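Local coordinates for sister chromatid cohesion protein (PDB 5T8V) that probably loads the cohesin ring onto chromatin, the chain being the C-terminal, HEAT-repeat part of the loader Scc2, at residues 938-941 with 942-946; 981-984 with 985-989; 926-929 with 930-934. One frame throughout, in Å; residues are numbered along the deposited sequence.

Interaction 1. Residues 938-941 with 942-946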
loop_
_atom_site.group_PDB
_atom_site.type_symbol
_atom_site.label_atom_id
_atom_site.label_comp_id
_atom_site.label_asym_id
_atom_site.label_seq_id
_atom_site.Cartn_x
_atom_site.Cartn_y
_atom_site.Cartn_z
ATOM N N THR A 938 -2.092 -19.658 -66.677
ATOM C CA THR A 938 -1.028 -20.582 -67.036
ATOM C C THR A 938 -0.446 -21.262 -65.803
ATOM O O THR A 938 -0.371 -20.677 -64.719
ATOM C CB THR A 938 0.090 -19.857 -67.790
ATOM O OG1 THR A 938 0.664 -18.849 -66.948
ATOM C CG2 THR A 938 -0.447 -19.210 -69.057
ATOM N N TYR A 939 -0.039 -22.519 -65.985
ATOM C CA TYR A 939 0.668 -23.273 -64.958
ATOM C C TYR A 939 1.874 -24.019 -65.511
ATOM O O TYR A 939 2.559 -24.709 -64.747
ATOM C CB TYR A 939 -0.275 -24.280 -64.280
ATOM C CG TYR A 939 -1.544 -23.668 -63.729
ATOM C CD1 TYR A 939 -2.663 -23.496 -64.537
ATOM C CD2 TYR A 939 -1.628 -23.268 -62.402
ATOM C CE1 TYR A 939 -3.827 -22.939 -64.038
ATOM C CE2 TYR A 939 -2.789 -22.710 -61.894
ATOM C CZ TYR A 939 -3.885 -22.548 -62.716
ATOM O OH TYR A 939 -5.042 -21.995 -62.219
ATOM N N GLU A 940 2.155 -23.899 -66.808
ATOM C CA GLU A 940 3.274 -24.627 -67.397
ATOM C C GLU A 940 4.623 -24.267 -66.785
ATOM O O GLU A 940 5.468 -25.170 -66.673
ATOM C CB GLU A 940 3.292 -24.398 -68.913
ATOM C CG GLU A 940 4.374 -25.183 -69.653
ATOM C CD GLU A 940 5.719 -24.470 -69.686
ATOM O OE1 GLU A 940 5.739 -23.222 -69.633
ATOM O OE2 GLU A 940 6.758 -25.163 -69.765
ATOM N N PRO A 941 4.914 -23.017 -66.403
ATOM C CA PRO A 941 6.226 -22.762 -65.778
ATOM C C PRO A 941 6.442 -23.548 -64.496
ATOM O O PRO A 941 7.529 -24.108 -64.289
ATOM C CB PRO A 941 6.215 -21.244 -65.533
ATOM C CG PRO A 941 4.806 -20.808 -65.732
ATOM C CD PRO A 941 4.200 -21.761 -66.690
ATOM N N LEU A 942 5.434 -23.612 -63.626
ATOM C CA LEU A 942 5.551 -24.421 -62.418
ATOM C C LEU A 942 5.774 -25.887 -62.763
ATOM O O LEU A 942 6.711 -26.521 -62.263
ATOM C CB LEU A 942 4.301 -24.254 -61.553
ATOM C CG LEU A 942 4.163 -22.923 -60.812
ATOM C CD1 LEU A 942 2.792 -22.816 -60.161
ATOM C CD2 LEU A 942 5.256 -22.773 -59.770
ATOM N N ALA A 943 4.919 -26.446 -63.623
ATOM C CA ALA A 943 5.088 -27.833 -64.041
ATOM C C ALA A 943 6.492 -28.076 -64.577
ATOM O O ALA A 943 7.091 -29.127 -64.325
ATOM C CB ALA A 943 4.042 -28.193 -65.096
ATOM N N ARG A 944 7.035 -27.111 -65.318
ATOM C CA ARG A 944 8.391 -27.238 -65.838
ATOM C C ARG A 944 9.405 -27.279 -64.705
ATOM O O ARG A 944 10.360 -28.064 -64.742
ATOM C CB ARG A 944 8.687 -26.078 -66.789
ATOM C CG ARG A 944 10.056 -26.128 -67.454
ATOM C CD ARG A 944 10.287 -24.902 -68.328
ATOM N NE ARG A 944 10.239 -23.664 -67.554
ATOM C CZ ARG A 944 10.329 -22.444 -68.077
ATOM N NH1 ARG A 944 10.470 -22.286 -69.387
ATOM N NH2 ARG A 944 10.277 -21.379 -67.288
ATOM N N LEU A 945 9.214 -26.441 -63.684
ATOM C CA LEU A 945 10.105 -26.464 -62.530
ATOM C C LEU A 945 10.075 -27.825 -61.842
ATOM O O LEU A 945 11.125 -28.430 -61.578
ATOM C CB LEU A 945 9.708 -25.351 -61.560
ATOM C CG LEU A 945 10.471 -25.254 -60.240
ATOM C CD1 LEU A 945 11.968 -25.139 -60.478
ATOM C CD2 LEU A 945 9.953 -24.066 -59.447
ATOM N N VAL A 946 8.873 -28.329 -61.554
ATOM C CA VAL A 946 8.737 -29.624 -60.890
ATOM C C VAL A 946 9.386 -30.720 -61.728
ATOM O O VAL A 946 10.141 -31.555 -61.215
ATOM C CB VAL A 946 7.251 -29.929 -60.619
ATOM C CG1 VAL A 946 7.088 -31.278 -59.923
ATOM C CG2 VAL A 946 6.617 -28.819 -59.785
#
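Y939, E940 and P941 each lend a main-chain carbonyl to a residue four places on, in the first turn of helix 940-960. The straightest bond runs from A943 N to Y939 O, 3.1 Å long with an angle of 178° at the hydrogen. R944 N follows to E940 O at 2.8 Å, and L945 N to P941 O at 2.9 Å. Just before the helix, T938 OG1 is hydrogen-bonded to R907 NH2. Y939 holds the N-cap position, and P941 falls within the first turn, where a proline's missing N-H costs the helix no bond, because the carbonyl four residues earlier lies before the helix. Beyond the backbone, E940 and R944 bring opposite charges near each other without a salt bridge. The carboxylate and guanidinium planes stand 81° apart, and E940 OE2 lies 4.4 Å from R944 NE, well out of the guanidinium plane, so no N-H points at it and the attraction is probably only that of charges. With CG anti to the backbone N (chi1 -176°) and the chain bent at chi2, the E940 carboxylate reaches forward along the helix toward R944; OE2 rests on the aliphatic part of R944, 3.7 Å from CB and 3.8 Å from CD. The turn begins one of the antiparallel helices of the HEAT-repeat solenoid. L942 and A943 are buried: L942 packs on L929, W930 and S933 of helix 919-935, while A943 leans on L989 and M995. The Y939 ring meets that of H992.

Interaction 2. Residues 981-984 with 985-989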
loop_
_atom_site.group_PDB
_atom_site.type_symbol
_atom_site.label_atom_id
_atom_site.label_comp_id
_atom_site.label_asym_id
_atom_site.label_seq_id
_atom_site.Cartn_x
_atom_site.Cartn_y
_atom_site.Cartn_z
ATOM N N GLY A 981 9.262 -30.828 -52.885
ATOM C CA GLY A 981 8.445 -30.925 -51.686
ATOM C C GLY A 981 7.602 -29.687 -51.460
ATOM O O GLY A 981 6.400 -29.780 -51.189
ATOM N N MET A 982 8.218 -28.508 -51.564
ATOM C CA MET A 982 7.460 -27.273 -51.403
ATOM C C MET A 982 6.383 -27.150 -52.472
ATOM O O MET A 982 5.241 -26.769 -52.180
ATOM C CB MET A 982 8.406 -26.073 -51.447
ATOM C CG MET A 982 9.428 -26.037 -50.316
ATOM S SD MET A 982 8.706 -26.254 -48.674
ATOM C CE MET A 982 7.295 -25.170 -48.765
ATOM N N ALA A 983 6.728 -27.473 -53.720
ATOM C CA ALA A 983 5.735 -27.462 -54.789
ATOM C C ALA A 983 4.544 -28.335 -54.424
ATOM O O ALA A 983 3.390 -27.903 -54.513
ATOM C CB ALA A 983 6.372 -27.931 -56.097
ATOM N N GLY A 984 4.808 -29.571 -53.997
ATOM C CA GLY A 984 3.730 -30.436 -53.553
ATOM C C GLY A 984 2.945 -29.852 -52.396
ATOM O O GLY A 984 1.744 -30.099 -52.268
ATOM N N LYS A 985 3.606 -29.064 -51.544
ATOM C CA LYS A 985 2.921 -28.480 -50.395
ATOM C C LYS A 985 1.929 -27.409 -50.829
ATOM O O LYS A 985 0.780 -27.393 -50.370
ATOM C CB LYS A 985 3.939 -27.895 -49.414
ATOM C CG LYS A 985 3.303 -27.223 -48.201
ATOM C CD LYS A 985 4.347 -26.796 -47.183
ATOM C CE LYS A 985 3.719 -26.087 -45.993
ATOM N NZ LYS A 985 4.511 -26.278 -44.744
ATOM N N HIS A 986 2.350 -26.504 -51.712
ATOM C CA HIS A 986 1.539 -25.342 -52.060
ATOM C C HIS A 986 0.748 -25.520 -53.350
ATOM O O HIS A 986 -0.443 -25.198 -53.392
ATOM C CB HIS A 986 2.430 -24.101 -52.167
ATOM C CG HIS A 986 3.056 -23.704 -50.869
ATOM N ND1 HIS A 986 2.393 -22.954 -49.923
ATOM C CD2 HIS A 986 4.282 -23.962 -50.354
ATOM C CE1 HIS A 986 3.182 -22.765 -48.882
ATOM N NE2 HIS A 986 4.336 -23.365 -49.120
ATOM N N CYS A 987 1.384 -26.017 -54.407
ATOM C CA CYS A 987 0.766 -26.116 -55.726
ATOM C C CYS A 987 0.689 -27.580 -56.132
ATOM O O CYS A 987 1.718 -28.206 -56.408
ATOM C CB CYS A 987 1.557 -25.307 -56.751
ATOM S SG CYS A 987 3.343 -25.486 -56.627
ATOM N N ASN A 988 -0.524 -28.121 -56.177
ATOM C CA ASN A 988 -0.751 -29.485 -56.633
ATOM C C ASN A 988 -1.280 -29.419 -58.061
ATOM O O ASN A 988 -2.426 -29.015 -58.290
ATOM C CB ASN A 988 -1.722 -30.219 -55.712
ATOM C CG ASN A 988 -1.381 -31.691 -55.560
ATOM O OD1 ASN A 988 -0.232 -32.096 -55.745
ATOM N ND2 ASN A 988 -2.378 -32.499 -55.221
ATOM N N LEU A 989 -0.442 -29.808 -59.017
ATOM C CA LEU A 989 -0.782 -29.738 -60.437
ATOM C C LEU A 989 -1.470 -31.015 -60.911
ATOM O O LEU A 989 -1.100 -31.607 -61.922
ATOM C CB LEU A 989 0.478 -29.460 -61.248
ATOM C CG LEU A 989 1.208 -28.155 -60.915
ATOM C CD1 LEU A 989 2.559 -28.104 -61.609
ATOM C CD2 LEU A 989 0.364 -26.948 -61.306
#
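M982 and A983 meet K985, H986 and C987 in a local contact within the last turn of helix 969-986, where the helix of this HEAT-repeat region gives way to a loop. The backbone bonds carry the turn to its close: H986 N reaches M982 O at 2.9 Å, and C987 N reaches A983 O at 2.8 Å, although C987 has already left helical geometry. K985 N is bonded to G981 O and more weakly to M982 O. On the side chains, M982 and H986 lie alongside, pointing the same way. Because the M982 chain bends at both chi2 and chi3, its methyl CE curls round to the edge of the H986 ring, in the ring plane and 3.5 Å from NE2, while K985 CD touches the same methyl at 3.7 Å. K985 CG also lies 4.0 Å above one face of that ring, near the rim, so the imidazole is bounded at an edge and over a face. Its NE2 makes a weak hydrogen bond to D923 OD1, and K985 NZ forms a long, weak ion pair with D923 OD2 and a weak hydrogen bond to Q1041 OE1. On another side of the turn, C987 SG packs against A983 CB at 3.9 Å. Around this helix end stand helix 919-935, touched by M982, H986 and C987; helix 1026-1042, whose L1038 meets M982 and K985; and helix 940-960, where V946 packs on A983.

Interaction 3. Residues 926-929 with 930-934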
loop_
_atom_site.group_PDB
_atom_site.type_symbol
_atom_site.label_atom_id
_atom_site.label_comp_id
_atom_site.label_asym_id
_atom_site.label_seq_id
_atom_site.Cartn_x
_atom_site.Cartn_y
_atom_site.Cartn_z
ATOM N N MET A 926 7.183 -19.857 -52.866
ATOM C CA MET A 926 6.475 -20.893 -53.613
ATOM C C MET A 926 4.971 -20.666 -53.544
ATOM O O MET A 926 4.269 -20.752 -54.561
ATOM C CB MET A 926 6.841 -22.277 -53.073
ATOM C CG MET A 926 6.214 -23.435 -53.848
ATOM S SD MET A 926 6.780 -23.544 -55.563
ATOM C CE MET A 926 8.455 -24.147 -55.332
ATOM N N ALA A 927 4.457 -20.368 -52.347
ATOM C CA ALA A 927 3.054 -19.991 -52.220
ATOM C C ALA A 927 2.716 -18.845 -53.166
ATOM O O ALA A 927 1.717 -18.895 -53.894
ATOM C CB ALA A 927 2.748 -19.603 -50.774
ATOM N N CYS A 928 3.554 -17.806 -53.175
ATOM C CA CYS A 928 3.314 -16.671 -54.057
ATOM C C CYS A 928 3.282 -17.105 -55.518
ATOM O O CYS A 928 2.436 -16.640 -56.293
ATOM C CB CYS A 928 4.386 -15.605 -53.831
ATOM S SG CYS A 928 4.016 -14.005 -54.574
ATOM N N LEU A 929 4.192 -17.997 -55.914
ATOM C CA LEU A 929 4.181 -18.517 -57.279
ATOM C C LEU A 929 2.845 -19.174 -57.601
ATOM O O LEU A 929 2.224 -18.874 -58.627
ATOM C CB LEU A 929 5.325 -19.513 -57.473
ATOM C CG LEU A 929 6.746 -18.954 -57.575
ATOM C CD1 LEU A 929 7.758 -20.093 -57.586
ATOM C CD2 LEU A 929 6.905 -18.087 -58.818
ATOM N N TRP A 930 2.390 -20.082 -56.735
ATOM C CA TRP A 930 1.102 -20.729 -56.963
ATOM C C TRP A 930 -0.007 -19.698 -57.117
ATOM O O TRP A 930 -0.827 -19.784 -58.039
ATOM C CB TRP A 930 0.791 -21.687 -55.813
ATOM C CG TRP A 930 -0.591 -22.287 -55.874
ATOM C CD1 TRP A 930 -1.570 -22.173 -54.932
ATOM C CD2 TRP A 930 -1.145 -23.085 -56.932
ATOM N NE1 TRP A 930 -2.695 -22.853 -55.331
ATOM C CE2 TRP A 930 -2.460 -23.421 -56.555
ATOM C CE3 TRP A 930 -0.656 -23.548 -58.158
ATOM C CZ2 TRP A 930 -3.293 -24.198 -57.358
ATOM C CZ3 TRP A 930 -1.482 -24.322 -58.953
ATOM C CH2 TRP A 930 -2.786 -24.638 -58.550
ATOM N N ILE A 931 -0.047 -18.707 -56.223
ATOM C CA ILE A 931 -1.068 -17.663 -56.308
ATOM C C ILE A 931 -1.025 -16.992 -57.675
ATOM O O ILE A 931 -2.016 -16.986 -58.418
ATOM C CB ILE A 931 -0.883 -16.641 -55.173
ATOM C CG1 ILE A 931 -1.085 -17.307 -53.805
ATOM C CG2 ILE A 931 -1.827 -15.458 -55.343
ATOM C CD1 ILE A 931 -2.487 -17.830 -53.551
ATOM N N ILE A 932 0.127 -16.412 -58.025
ATOM C CA ILE A 932 0.287 -15.786 -59.336
ATOM C C ILE A 932 -0.266 -16.691 -60.428
ATOM O O ILE A 932 -0.972 -16.237 -61.337
ATOM C CB ILE A 932 1.769 -15.453 -59.597
ATOM C CG1 ILE A 932 2.304 -14.450 -58.567
ATOM C CG2 ILE A 932 1.957 -14.922 -61.020
ATOM C CD1 ILE A 932 1.836 -13.027 -58.766
ATOM N N SER A 933 0.051 -17.985 -60.358
ATOM C CA SER A 933 -0.381 -18.905 -61.403
ATOM C C SER A 933 -1.895 -19.081 -61.411
ATOM O O SER A 933 -2.485 -19.283 -62.479
ATOM C CB SER A 933 0.315 -20.252 -61.229
ATOM O OG SER A 933 1.716 -20.118 -61.391
ATOM N N THR A 934 -2.543 -19.008 -60.246
ATOM C CA THR A 934 -3.998 -19.126 -60.217
ATOM C C THR A 934 -4.661 -17.870 -60.766
ATOM O O THR A 934 -5.644 -17.958 -61.510
ATOM C CB THR A 934 -4.490 -19.410 -58.797
ATOM O OG1 THR A 934 -4.064 -18.363 -57.917
ATOM C CG2 THR A 934 -3.956 -20.749 -58.301
#
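W930, I931, I932 and S933 bond through their backbone N-H groups to M926, A927, C928 and L929 in turn, giving an unbroken run of alpha-helical bonds through the middle and end of helix 919-935; that from S933 N to L929 O is 2.9 Å long. A side-chain bond joins it: S933 OG donates to the same L929 O at 3.1 Å, from above the carbonyl plane and 42° out of it. Chi1 of -64° sets OG anti to the S933 carbonyl carbon and so turns it back over the preceding turn. R907 NH1 also bonds to this hydroxyl; with an alanine here, the L929 carbonyl would probably lose its second donor and R907 a mate that ties its helix to this one. Among apolar side chains C928 SG lies 4.4 Å from I932 CG1, a loose contact; within 930-934, T934 CG2 sits 3.5 Å above one face of the W930 ring, toward its rim. Within the HEAT-repeat solenoid the helix packs against two earlier helices, C928 and I932 against L910 and L903 of helix 900-910 and A927 and C928 against R889 and Y888 of helix 878-891, and against the following helix 940-960.

From the N terminus the order is interaction 3, then 1, then 2. All three are local, each closing little more than a helical turn, so they stand in series and none nests in or crosses another. Interaction 3 lies in helix 919-935, interaction 1 at the start of the next helix, 940-960, and interaction 2 at the end of helix 969-986. Their centres are only 10 to 11 Å apart. W930 touches both other sites, through Y939 and C987, and the last turn of helix 969-986 and the loop after it pack on the start of helix 940-960. Three successive helices of the solenoid are thereby brought together around one shared, largely apolar patch.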